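Structural protein ORF273 (Acidianus two-tailed virus, PDB 4ART) is a structural protein of the virion with a new fold, stable to heat and acid. Local coordinates at the interface of chains A and B. Numbering follows the deposited sequence. Chains: chain A/B, Structural protein ORF273.

The interface of chains A and B. Residues chain A 128, 188, 191-192; chain B 219, 227-228, 231.
B:Phe228 inserts its ring tip-first against A:Phe191, and the pair is edge-to-face: the planes stand 78° apart and the centroids are 5.4 Å from each other. The CZ edge of B:Phe228 points at the face of A:Phe191, with CZ 3.6 Å from CD1 of that ring. A:Phe191 reaches this place because its CG is anti to the backbone N (chi1 -179°). Both faces of B:Phe228 are occupied. The methyl CB of A:Ala188 sits over one, 4.0 Å from the ring centroid and displaced toward the rim, a CH-pi contact; CE1 of the B:His219 imidazole, from the same chain, backs the centre of the other. That imidazole also meets A:Phe191 with its edge, CE1 to CE1 at 3.9 Å. A:Ile128 adds a peripheral contact through CG2.

Toward the polar rim, the A:Asn192 side chain runs past B:Phe228 in the opposite direction, its amide oxygen OD1 3.2 Å from CE2 of the steeply inclined ring. Its ND2 meets the B:Asp231 carboxylate tip to tip, 3.1 Å from OD2, but the N-H points elsewhere and no hydrogen bond forms. The link goes through water 1, 3.0 Å from ND2 and nearly straight at the hydrogen (166°); the water lies a longer 3.3 Å from OD2 of B:Asp231.

Chain A contributes the start of helix 188-201 and strand 127-128; chain B supplies helix 210-221, the 3-10 helix 226-228 and the beginning of helix 229-242. Two-fold symmetry repeats the patch, consistent with a dimer, although the crystal alone does not establish it.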
# COMPACT_ATOMS: atom_id res chain seq x y z
N ILE A 128 -15.35 6.90 17.56
CA ILE A 128 -14.83 5.55 17.37
C ILE A 128 -14.08 5.19 18.64
O ILE A 128 -13.04 5.79 18.96
CB ILE A 128 -13.98 5.39 16.04
CG1 ILE A 128 -14.78 5.83 14.80
CG2 ILE A 128 -13.45 3.96 15.85
CD1 ILE A 128 -13.97 6.26 13.64
N ALA A 188 -14.89 -0.88 17.62
CA ALA A 188 -13.95 -1.18 16.54
C ALA A 188 -14.60 -2.19 15.57
O ALA A 188 -14.43 -2.09 14.36
CB ALA A 188 -12.66 -1.76 17.11
N PHE A 191 -16.99 -0.39 13.27
CA PHE A 191 -16.20 0.33 12.28
C PHE A 191 -15.78 -0.66 11.18
O PHE A 191 -15.97 -0.38 10.00
CB PHE A 191 -14.97 0.97 12.93
CG PHE A 191 -14.11 1.75 11.98
CD1 PHE A 191 -13.12 1.13 11.23
CD2 PHE A 191 -14.29 3.11 11.84
CE1 PHE A 191 -12.35 1.84 10.34
CE2 PHE A 191 -13.52 3.82 10.95
CZ PHE A 191 -12.56 3.17 10.20
N ASN A 192 -15.25 -1.83 11.58
CA ASN A 192 -14.80 -2.89 10.67
C ASN A 192 -15.91 -3.43 9.78
O ASN A 192 -15.67 -3.63 8.58
CB ASN A 192 -14.07 -4.00 11.45
CG ASN A 192 -12.75 -3.56 12.03
OD1 ASN A 192 -12.09 -2.62 11.54
ND2 ASN A 192 -12.33 -4.23 13.09
N HIS B 219 -3.25 -0.64 11.45
CA HIS B 219 -4.07 0.34 12.20
C HIS B 219 -3.53 0.41 13.64
O HIS B 219 -3.30 1.49 14.19
CB HIS B 219 -5.50 -0.26 12.31
CG HIS B 219 -6.70 0.64 12.25
ND1 HIS B 219 -7.81 0.30 11.48
CD2 HIS B 219 -6.99 1.76 12.96
CE1 HIS B 219 -8.69 1.27 11.67
NE2 HIS B 219 -8.25 2.17 12.56
N SER B 227 -7.62 1.36 19.77
CA SER B 227 -8.96 0.79 19.65
C SER B 227 -8.97 -0.52 18.84
O SER B 227 -9.83 -1.39 19.05
CB SER B 227 -9.93 1.80 19.04
OG SER B 227 -10.12 2.89 19.94
N PHE B 228 -8.00 -0.67 17.96
CA PHE B 228 -7.91 -1.86 17.13
C PHE B 228 -6.97 -2.94 17.69
O PHE B 228 -6.69 -3.91 17.00
CB PHE B 228 -7.72 -1.46 15.66
CG PHE B 228 -8.93 -0.71 15.14
CD1 PHE B 228 -9.14 0.63 15.48
CD2 PHE B 228 -9.88 -1.35 14.35
CE1 PHE B 228 -10.28 1.32 15.01
CE2 PHE B 228 -11.01 -0.65 13.88
CZ PHE B 228 -11.20 0.68 14.21
N ASP B 231 -8.65 -6.79 17.91
CA ASP B 231 -8.72 -7.42 16.60
C ASP B 231 -7.36 -7.67 15.98
O ASP B 231 -7.17 -8.72 15.39
CB ASP B 231 -9.66 -6.63 15.65
CG ASP B 231 -11.09 -6.53 16.17
OD1 ASP B 231 -11.52 -7.44 16.91
OD2 ASP B 231 -11.79 -5.57 15.81
O HOH W 1 -14.12 -6.60 13.72